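Local coordinates for cellulose synthase 1 (PDB 4I86), which carries a C-terminal PilZ domain, the cyclic di-GMP-binding regulatory part of the synthase, at residues I59-R73 with W86-L100. Sequence-based numbering, arbitrary orientation.
Sequences IRTVLDGEELILPAR and WTIDNLQQEFSVIRL
Leu70 lays its CD2 methyl over one face of the Trp86 ring, 4.2 Å from the centroid of the six-membered ring and 15° off its normal, a CH-pi contact. The same methyl meets Val97 CG2, which sits over the same face on the five-membered-ring side, at 3.6 Å, and reaches on to Leu100 CD2. Leu70 manages this with CG turned anti to its carbonyl carbon; with chi2 twisted to 91°, CD2 is turned in between the indole and the helix. The Ile59 and Trp86 side chains cross at about a right angle, with Ile59 CD1 3.8 Å from Trp86 CZ3.

Toward the hairpin turn, Leu68 splits its two methyls: CD1 packs on Leu100 CB, while CD2 lies against the Arg99 guanidinium. The Arg99 chain bends at chi3 (-81°), and its NH1 makes a salt-bridge hydrogen bond to Glu66 OE1 at 3.2 Å; the carboxylate oxygen lies near the guanidinium plane, but is itself approached on its anti side.

At the other end the chain is stitched by a nearly straight bond from Thr87 N to Pro71 O (3.1 Å), and a water joins that same carbonyl oxygen to Thr87 O. Pro71 CG rests on the amide of Gln93, 3.5 Å from NE2. A bond from Asp89 N to Gln93 OE1 fixes this amide, while Asn90, the N-cap, separately receives the backbone Gln93 N of the first helical turn on OD1.

The hairpin of strands 55-63 and 66-77, closed by a type I' turn, thus lies against helix 91-105, which packs on the antiparallel sheet of the PilZ domain. Leu36 of strand 28-36 touches both Trp86 and Leu100, and Trp86 NE1 bonds to Ser37 O just beyond that strand.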
ATOM      1  N   ILE A  59       3.317   1.188  -4.678  1.00 20.15           N
ATOM      2  CA  ILE A  59       2.336   0.118  -4.696  1.00 19.96           C
ATOM      3  C   ILE A  59       1.405   0.330  -5.887  1.00 22.39           C
ATOM      4  O   ILE A  59       0.905   1.432  -6.109  1.00 18.67           O
ATOM      5  CB  ILE A  59       1.523   0.074  -3.385  1.00 22.25           C
ATOM      6  CG1 ILE A  59       2.448  -0.246  -2.205  1.00 23.50           C
ATOM      7  CG2 ILE A  59       0.405  -0.942  -3.471  1.00 19.55           C
ATOM      8  CD1 ILE A  59       1.729  -0.404  -0.908  1.00 23.12           C
ATOM      9  N   ARG A  60       1.220  -0.717  -6.685  1.00 20.53           N
ATOM     10  CA  ARG A  60       0.355  -0.618  -7.850  1.00 22.03           C
ATOM     11  C   ARG A  60      -0.767  -1.640  -7.750  1.00 23.46           C
ATOM     12  O   ARG A  60      -0.561  -2.772  -7.310  1.00 24.03           O
ATOM     13  CB  ARG A  60       1.158  -0.827  -9.130  1.00 21.25           C
ATOM     14  CG  ARG A  60       0.310  -0.851 -10.394  1.00 22.88           C
ATOM     15  CD  ARG A  60       1.161  -0.919 -11.638  1.00 24.03           C
ATOM     16  NE  ARG A  60       0.326  -0.815 -12.835  1.00 30.79           N
ATOM     17  CZ  ARG A  60      -0.184  -1.861 -13.479  1.00 37.05           C
ATOM     18  NH1 ARG A  60       0.061  -3.090 -13.041  1.00 34.34           N
ATOM     19  NH2 ARG A  60      -0.943  -1.674 -14.555  1.00 41.10           N
ATOM     20  N   THR A  61      -1.960  -1.240  -8.155  1.00 22.40           N
ATOM     21  CA  THR A  61      -3.082  -2.161  -8.175  1.00 23.35           C
ATOM     22  C   THR A  61      -4.127  -1.596  -9.105  1.00 24.07           C
ATOM     23  O   THR A  61      -3.940  -0.510  -9.677  1.00 22.10           O
ATOM     24  CB  THR A  61      -3.673  -2.356  -6.747  1.00 29.72           C
ATOM     25  OG1 THR A  61      -4.670  -3.384  -6.768  1.00 30.25           O
ATOM     26  CG2 THR A  61      -4.280  -1.038  -6.214  1.00 26.12           C
ATOM     27  N   VAL A  62      -5.222  -2.331  -9.252  1.00 25.85           N
ATOM     28  CA  VAL A  62      -6.339  -1.893 -10.084  1.00 26.60           C
ATOM     29  C   VAL A  62      -7.652  -1.987  -9.300  1.00 28.67           C
ATOM     30  O   VAL A  62      -7.866  -2.907  -8.504  1.00 30.66           O
ATOM     31  CB  VAL A  62      -6.400  -2.708 -11.409  1.00 29.09           C
ATOM     32  CG1 VAL A  62      -7.656  -2.359 -12.227  1.00 31.08           C
ATOM     33  CG2 VAL A  62      -5.129  -2.469 -12.239  1.00 27.61           C
ATOM     34  N   LEU A  63      -8.524  -1.017  -9.506  1.00 27.36           N
ATOM     35  CA  LEU A  63      -9.805  -1.015  -8.834  1.00 27.32           C
ATOM     36  C   LEU A  63     -10.779  -0.348  -9.768  1.00 27.93           C
ATOM     37  O   LEU A  63     -10.480   0.715 -10.306  1.00 28.49           O
ATOM     38  CB  LEU A  63      -9.716  -0.220  -7.536  1.00 26.50           C
ATOM     39  CG  LEU A  63     -10.975  -0.272  -6.669  1.00 31.16           C
ATOM     40  CD1 LEU A  63     -11.143  -1.659  -6.088  1.00 30.82           C
ATOM     41  CD2 LEU A  63     -10.897   0.767  -5.559  1.00 31.15           C
ATOM     42  N   ASP A  64     -11.938  -0.975  -9.973  1.00 35.35           N
ATOM     43  CA  ASP A  64     -12.959  -0.436 -10.863  1.00 30.79           C
ATOM     44  C   ASP A  64     -12.366  -0.047 -12.216  1.00 32.30           C
ATOM     45  O   ASP A  64     -12.704   1.003 -12.772  1.00 31.11           O
ATOM     46  CB  ASP A  64     -13.639   0.782 -10.231  1.00 32.98           C
ATOM     47  CG  ASP A  64     -14.203   0.490  -8.848  1.00 40.68           C
ATOM     48  OD1 ASP A  64     -14.525  -0.690  -8.566  1.00 39.19           O
ATOM     49  OD2 ASP A  64     -14.329   1.442  -8.044  1.00 45.25           O
ATOM     50  N   GLY A  65     -11.466  -0.874 -12.731  1.00 27.87           N
ATOM     51  CA  GLY A  65     -10.878  -0.611 -14.034  1.00 36.35           C
ATOM     52  C   GLY A  65      -9.794   0.461 -14.062  1.00 37.64           C
ATOM     53  O   GLY A  65      -9.141   0.657 -15.089  1.00 32.42           O
ATOM     54  N   GLU A  66      -9.604   1.157 -12.940  1.00 34.39           N
ATOM     55  CA  GLU A  66      -8.611   2.223 -12.853  1.00 31.68           C
ATOM     56  C   GLU A  66      -7.287   1.723 -12.267  1.00 31.76           C
ATOM     57  O   GLU A  66      -7.267   0.975 -11.287  1.00 23.71           O
ATOM     58  CB  GLU A  66      -9.140   3.389 -12.005  1.00 35.38           C
ATOM     59  CG  GLU A  66     -10.337   4.132 -12.605  1.00 42.03           C
ATOM     60  CD  GLU A  66     -11.208   4.799 -11.540  1.00 45.99           C
ATOM     61  OE1 GLU A  66     -10.657   5.286 -10.521  1.00 42.98           O
ATOM     62  OE2 GLU A  66     -12.451   4.829 -11.715  1.00 47.10           O
ATOM     63  N   GLU A  67      -6.182   2.140 -12.872  1.00 25.25           N
ATOM     64  CA  GLU A  67      -4.869   1.868 -12.299  1.00 30.08           C
ATOM     65  C   GLU A  67      -4.603   2.859 -11.155  1.00 26.78           C
ATOM     66  O   GLU A  67      -4.801   4.071 -11.310  1.00 28.96           O
ATOM     67  CB  GLU A  67      -3.793   2.001 -13.379  1.00 28.69           C
ATOM     68  CG  GLU A  67      -2.391   1.637 -12.955  1.00 28.19           C
ATOM     69  CD  GLU A  67      -1.377   1.916 -14.066  1.00 32.30           C
ATOM     70  OE1 GLU A  67      -1.385   3.049 -14.614  1.00 30.35           O
ATOM     71  OE2 GLU A  67      -0.578   1.006 -14.391  1.00 30.70           O
ATOM     72  N   LEU A  68      -4.185   2.347  -9.998  1.00 22.66           N
ATOM     73  CA  LEU A  68      -3.834   3.214  -8.872  1.00 23.82           C
ATOM     74  C   LEU A  68      -2.386   2.974  -8.507  1.00 23.61           C
ATOM     75  O   LEU A  68      -1.993   1.842  -8.214  1.00 20.99           O
ATOM     76  CB  LEU A  68      -4.714   2.936  -7.645  1.00 21.33           C
ATOM     77  CG  LEU A  68      -6.224   2.975  -7.891  1.00 31.22           C
ATOM     78  CD1 LEU A  68      -6.995   2.649  -6.620  1.00 26.96           C
ATOM     79  CD2 LEU A  68      -6.632   4.334  -8.431  1.00 33.89           C
ATOM     80  N   ILE A  69      -1.591   4.039  -8.494  1.00 20.63           N
ATOM     81  CA  ILE A  69      -0.186   3.910  -8.126  1.00 20.98           C
ATOM     82  C   ILE A  69       0.094   4.818  -6.936  1.00 19.90           C
ATOM     83  O   ILE A  69      -0.088   6.029  -7.027  1.00 18.31           O
ATOM     84  CB  ILE A  69       0.739   4.267  -9.323  1.00 20.43           C
ATOM     85  CG1 ILE A  69       0.484   3.283 -10.461  1.00 20.27           C
ATOM     86  CG2 ILE A  69       2.207   4.269  -8.858  1.00 18.48           C
ATOM     87  CD1 ILE A  69       0.934   3.734 -11.818  1.00 25.72           C
ATOM     88  N   LEU A  70       0.504   4.233  -5.815  1.00 16.00           N
ATOM     89  CA  LEU A  70       0.624   5.005  -4.590  1.00 19.73           C
ATOM     90  C   LEU A  70       2.003   4.863  -3.963  1.00 19.42           C
ATOM     91  O   LEU A  70       2.424   3.749  -3.650  1.00 20.10           O
ATOM     92  CB  LEU A  70      -0.450   4.575  -3.579  1.00 20.53           C
ATOM     93  CG  LEU A  70      -1.905   4.402  -4.073  1.00 17.34           C
ATOM     94  CD1 LEU A  70      -2.163   2.978  -4.532  1.00 19.90           C
ATOM     95  CD2 LEU A  70      -2.866   4.773  -2.966  1.00 17.40           C
ATOM     96  N   PRO A  71       2.707   5.990  -3.761  1.00 15.82           N
ATOM     97  CA  PRO A  71       3.978   5.928  -3.020  1.00 21.10           C
ATOM     98  C   PRO A  71       3.698   5.513  -1.587  1.00 23.71           C
ATOM     99  O   PRO A  71       2.615   5.790  -1.055  1.00 20.11           O
ATOM    100  CB  PRO A  71       4.488   7.381  -3.031  1.00 21.80           C
ATOM    101  CG  PRO A  71       3.720   8.058  -4.115  1.00 24.75           C
ATOM    102  CD  PRO A  71       2.369   7.366  -4.156  1.00 22.95           C
ATOM    103  N   ALA A  72       4.663   4.855  -0.964  1.00 24.82           N
ATOM    104  CA  ALA A  72       4.468   4.393   0.394  1.00 25.23           C
ATOM    105  C   ALA A  72       5.806   4.092   1.023  1.00 26.02           C
ATOM    106  O   ALA A  72       6.860   4.269   0.403  1.00 26.52           O
ATOM    107  CB  ALA A  72       3.550   3.166   0.433  1.00 21.61           C
ATOM    108  N   ARG A  73       5.750   3.659   2.270  1.00 26.63           N
ATOM    109  CA  ARG A  73       6.928   3.210   2.980  1.00 29.80           C
ATOM    110  C   ARG A  73       6.606   1.849   3.583  1.00 28.39           C
ATOM    111  O   ARG A  73       5.611   1.724   4.291  1.00 25.75           O
ATOM    112  CB  ARG A  73       7.306   4.236   4.065  1.00 30.96           C
ATOM    113  CG  ARG A  73       8.290   5.305   3.571  1.00 32.00           C
ATOM    114  CD  ARG A  73       8.650   6.354   4.612  1.00 39.06           C
ATOM    115  NE  ARG A  73       7.672   7.440   4.656  1.00 49.60           N
ATOM    116  CZ  ARG A  73       7.882   8.634   5.215  1.00 54.68           C
ATOM    117  NH1 ARG A  73       9.054   8.920   5.782  1.00 45.27           N
ATOM    118  NH2 ARG A  73       6.912   9.547   5.195  1.00 47.24           N
ATOM    119  N   TRP A  86       1.044   5.015   3.719  1.00 19.61           N
ATOM    120  CA  TRP A  86       1.042   5.852   2.519  1.00 20.69           C
ATOM    121  C   TRP A  86       1.957   7.046   2.695  1.00 22.65           C
ATOM    122  O   TRP A  86       2.105   7.558   3.799  1.00 26.25           O
ATOM    123  CB  TRP A  86      -0.371   6.352   2.225  1.00 20.56           C
ATOM    124  CG  TRP A  86      -1.390   5.247   2.129  1.00 20.34           C
ATOM    125  CD1 TRP A  86      -2.525   5.109   2.871  1.00 19.65           C
ATOM    126  CD2 TRP A  86      -1.337   4.118   1.255  1.00 19.09           C
ATOM    127  NE1 TRP A  86      -3.197   3.969   2.500  1.00 21.23           N
ATOM    128  CE2 TRP A  86      -2.485   3.344   1.506  1.00 20.18           C
ATOM    129  CE3 TRP A  86      -0.434   3.696   0.268  1.00 19.49           C
ATOM    130  CZ2 TRP A  86      -2.757   2.174   0.806  1.00 19.57           C
ATOM    131  CZ3 TRP A  86      -0.702   2.538  -0.420  1.00 18.54           C
ATOM    132  CH2 TRP A  86      -1.854   1.783  -0.147  1.00 20.20           C
ATOM    133  N   THR A  87       2.556   7.477   1.586  1.00 23.67           N
ATOM    134  CA  THR A  87       3.315   8.716   1.480  1.00 24.91           C
ATOM    135  C   THR A  87       2.483   9.679   0.632  1.00 30.81           C
ATOM    136  O   THR A  87       2.186   9.390  -0.524  1.00 27.25           O
ATOM    137  CB  THR A  87       4.637   8.475   0.714  1.00 28.77           C
ATOM    138  OG1 THR A  87       5.487   7.596   1.466  1.00 32.74           O
ATOM    139  CG2 THR A  87       5.358   9.778   0.481  1.00 32.75           C
ATOM    140  N   ILE A  88       2.110  10.821   1.191  1.00 31.67           N
ATOM    141  CA  ILE A  88       1.224  11.746   0.495  1.00 29.22           C
ATOM    142  C   ILE A  88       1.877  13.125   0.380  1.00 34.46           C
ATOM    143  O   ILE A  88       1.948  13.870   1.364  1.00 37.13           O
ATOM    144  CB  ILE A  88      -0.122  11.889   1.256  1.00 29.13           C
ATOM    145  CG1 ILE A  88      -0.792  10.522   1.460  1.00 26.92           C
ATOM    146  CG2 ILE A  88      -1.065  12.838   0.510  1.00 28.21           C
ATOM    147  CD1 ILE A  88      -2.180  10.595   2.094  1.00 29.35           C
ATOM    148  N   ASP A  89       2.343  13.474  -0.814  1.00 37.12           N
ATOM    149  CA  ASP A  89       3.065  14.736  -1.001  1.00 39.40           C
ATOM    150  C   ASP A  89       2.307  15.742  -1.858  1.00 43.02           C
ATOM    151  O   ASP A  89       2.831  16.817  -2.171  1.00 42.21           O
ATOM    152  CB  ASP A  89       4.421  14.479  -1.662  1.00 41.09           C
ATOM    153  CG  ASP A  89       5.328  13.620  -0.818  1.00 42.00           C
ATOM    154  OD1 ASP A  89       5.332  13.777   0.425  1.00 45.27           O
ATOM    155  OD2 ASP A  89       6.046  12.791  -1.408  1.00 48.50           O
ATOM    156  N   ASN A  90       1.098  15.378  -2.267  1.00 33.44           N
ATOM    157  CA  ASN A  90       0.252  16.281  -3.039  1.00 33.32           C
ATOM    158  C   ASN A  90      -1.205  15.801  -3.076  1.00 33.04           C
ATOM    159  O   ASN A  90      -1.529  14.701  -2.603  1.00 27.09           O
ATOM    160  CB  ASN A  90       0.811  16.481  -4.454  1.00 32.92           C
ATOM    161  CG  ASN A  90       0.866  15.188  -5.255  1.00 37.98           C
ATOM    162  OD1 ASN A  90      -0.026  14.338  -5.150  1.00 32.82           O
ATOM    163  ND2 ASN A  90       1.928  15.027  -6.063  1.00 39.80           N
ATOM    164  N   LEU A  91      -2.073  16.634  -3.637  1.00 31.19           N
ATOM    165  CA  LEU A  91      -3.497  16.339  -3.721  1.00 33.08           C
ATOM    166  C   LEU A  91      -3.823  15.086  -4.525  1.00 29.28           C
ATOM    167  O   LEU A  91      -4.740  14.342  -4.170  1.00 26.78           O
ATOM    168  CB  LEU A  91      -4.258  17.533  -4.311  1.00 29.53           C
ATOM    169  CG  LEU A  91      -4.511  18.675  -3.344  1.00 34.52           C
ATOM    170  CD1 LEU A  91      -5.493  19.675  -3.974  1.00 37.32           C
ATOM    171  CD2 LEU A  91      -5.073  18.117  -2.047  1.00 30.47           C
ATOM    172  N   GLN A  92      -3.104  14.847  -5.615  1.00 24.71           N
ATOM    173  CA  GLN A  92      -3.397  13.654  -6.393  1.00 30.84           C
ATOM    174  C   GLN A  92      -3.050  12.393  -5.610  1.00 26.80           C
ATOM    175  O   GLN A  92      -3.722  11.369  -5.764  1.00 25.66           O
ATOM    176  CB  GLN A  92      -2.695  13.644  -7.758  1.00 34.60           C
ATOM    177  CG  GLN A  92      -3.023  12.380  -8.558  1.00 39.72           C
ATOM    178  CD  GLN A  92      -3.921  12.630  -9.779  1.00 46.68           C
ATOM    179  OE1 GLN A  92      -3.487  13.244 -10.763  1.00 52.15           O
ATOM    180  NE2 GLN A  92      -5.164  12.131  -9.730  1.00 37.53           N
ATOM    181  N   GLN A  93      -2.002  12.466  -4.788  1.00 23.70           N
ATOM    182  CA  GLN A  93      -1.599  11.335  -3.951  1.00 26.03           C
ATOM    183  C   GLN A  93      -2.620  11.131  -2.833  1.00 21.89           C
ATOM    184  O   GLN A  93      -3.014  10.002  -2.532  1.00 19.28           O
ATOM    185  CB  GLN A  93      -0.166  11.522  -3.423  1.00 24.61           C
ATOM    186  CG  GLN A  93       0.858  11.389  -4.569  1.00 27.57           C
ATOM    187  CD  GLN A  93       2.303  11.525  -4.137  1.00 32.97           C
ATOM    188  OE1 GLN A  93       2.591  11.795  -2.968  1.00 32.52           O
ATOM    189  NE2 GLN A  93       3.229  11.334  -5.086  1.00 26.53           N
ATOM    190  N   GLU A  94      -3.087  12.231  -2.262  1.00 22.36           N
ATOM    191  CA  GLU A  94      -4.120  12.166  -1.235  1.00 27.11           C
ATOM    192  C   GLU A  94      -5.365  11.475  -1.794  1.00 19.75           C
ATOM    193  O   GLU A  94      -5.933  10.574  -1.170  1.00 17.64           O
ATOM    194  CB  GLU A  94      -4.489  13.584  -0.769  1.00 25.86           C
ATOM    195  CG  GLU A  94      -5.671  13.632   0.198  1.00 27.21           C
ATOM    196  CD  GLU A  94      -5.322  13.075   1.570  1.00 29.97           C
ATOM    197  OE1 GLU A  94      -6.229  12.568   2.274  1.00 29.43           O
ATOM    198  OE2 GLU A  94      -4.138  13.178   1.961  1.00 33.63           O
ATOM    199  N   PHE A  95      -5.779  11.882  -2.985  1.00 19.63           N
ATOM    200  CA  PHE A  95      -7.006  11.351  -3.566  1.00 19.85           C
ATOM    201  C   PHE A  95      -6.892   9.971  -4.186  1.00 20.81           C
ATOM    202  O   PHE A  95      -7.903   9.295  -4.362  1.00 18.72           O
ATOM    203  CB  PHE A  95      -7.646  12.343  -4.544  1.00 21.21           C
ATOM    204  CG  PHE A  95      -8.398  13.448  -3.858  1.00 18.57           C
ATOM    205  CD1 PHE A  95      -9.623  13.197  -3.261  1.00 19.98           C
ATOM    206  CD2 PHE A  95      -7.870  14.724  -3.784  1.00 21.79           C
ATOM    207  CE1 PHE A  95     -10.318  14.215  -2.603  1.00 21.64           C
ATOM    208  CE2 PHE A  95      -8.564  15.749  -3.140  1.00 23.00           C
ATOM    209  CZ  PHE A  95      -9.787  15.485  -2.552  1.00 23.40           C
ATOM    210  N   SER A  96      -5.680   9.533  -4.504  1.00 18.87           N
ATOM    211  CA  SER A  96      -5.515   8.155  -4.948  1.00 20.29           C
ATOM    212  C   SER A  96      -5.787   7.242  -3.772  1.00 17.94           C
ATOM    213  O   SER A  96      -6.454   6.220  -3.909  1.00 16.32           O
ATOM    214  CB  SER A  96      -4.108   7.911  -5.479  1.00 21.69           C
ATOM    215  OG  SER A  96      -3.893   8.716  -6.623  1.00 23.51           O
ATOM    216  N   VAL A  97      -5.288   7.634  -2.602  1.00 17.87           N
ATOM    217  CA  VAL A  97      -5.541   6.883  -1.375  1.00 18.55           C
ATOM    218  C   VAL A  97      -7.036   6.860  -1.068  1.00 16.34           C
ATOM    219  O   VAL A  97      -7.579   5.813  -0.758  1.00 16.35           O
ATOM    220  CB  VAL A  97      -4.775   7.464  -0.170  1.00 18.50           C
ATOM    221  CG1 VAL A  97      -5.214   6.769   1.143  1.00 17.96           C
ATOM    222  CG2 VAL A  97      -3.279   7.317  -0.389  1.00 18.61           C
ATOM    223  N   ILE A  98      -7.691   8.018  -1.151  1.00 16.91           N
ATOM    224  CA  ILE A  98      -9.135   8.106  -0.940  1.00 20.64           C
ATOM    225  C   ILE A  98      -9.888   7.210  -1.933  1.00 18.62           C
ATOM    226  O   ILE A  98     -10.797   6.461  -1.551  1.00 19.47           O
ATOM    227  CB  ILE A  98      -9.639   9.579  -1.019  1.00 16.60           C
ATOM    228  CG1 ILE A  98      -9.099  10.403   0.151  1.00 17.98           C
ATOM    229  CG2 ILE A  98     -11.155   9.646  -1.096  1.00 17.79           C
ATOM    230  CD1 ILE A  98      -9.424  11.908   0.079  1.00 16.90           C
ATOM    231  N   ARG A  99      -9.518   7.278  -3.210  1.00 17.72           N
ATOM    232  CA  ARG A  99     -10.216   6.486  -4.227  1.00 22.01           C
ATOM    233  C   ARG A  99     -10.128   4.992  -3.928  1.00 20.50           C
ATOM    234  O   ARG A  99     -11.095   4.265  -4.103  1.00 22.35           O
ATOM    235  CB  ARG A  99      -9.658   6.763  -5.632  1.00 23.11           C
ATOM    236  CG  ARG A  99     -10.139   8.075  -6.251  1.00 27.10           C
ATOM    237  CD  ARG A  99      -9.810   8.133  -7.762  1.00 32.46           C
ATOM    238  NE  ARG A  99      -8.432   8.521  -7.996  1.00 38.30           N
ATOM    239  CZ  ARG A  99      -7.608   7.918  -8.843  1.00 33.89           C
ATOM    240  NH1 ARG A  99      -8.016   6.890  -9.571  1.00 37.79           N
ATOM    241  NH2 ARG A  99      -6.370   8.362  -8.964  1.00 33.97           N
ATOM    242  N   LEU A 100      -8.945   4.544  -3.518  1.00 19.26           N
ATOM    243  CA  LEU A 100      -8.711   3.159  -3.128  1.00 20.57           C
ATOM    244  C   LEU A 100      -9.545   2.733  -1.927  1.00 22.05           C
ATOM    245  O   LEU A 100     -10.303   1.762  -2.003  1.00 23.35           O
ATOM    246  CB  LEU A 100      -7.230   2.945  -2.806  1.00 18.01           C
ATOM    247  CG  LEU A 100      -6.773   1.556  -2.326  1.00 23.91           C
ATOM    248  CD1 LEU A 100      -7.149   0.460  -3.330  1.00 23.26           C
ATOM    249  CD2 LEU A 100      -5.254   1.541  -2.053  1.00 21.19           C
TER
HETATM  250  O   HOH W   1      -3.010   6.878  -8.871  1.00 35.48           O
HETATM  251  O   HOH W   2       0.347   7.263  -1.176  1.00 20.51           O
HETATM  252  O   HOH W   3       7.867   7.296   0.021  1.00 32.35           O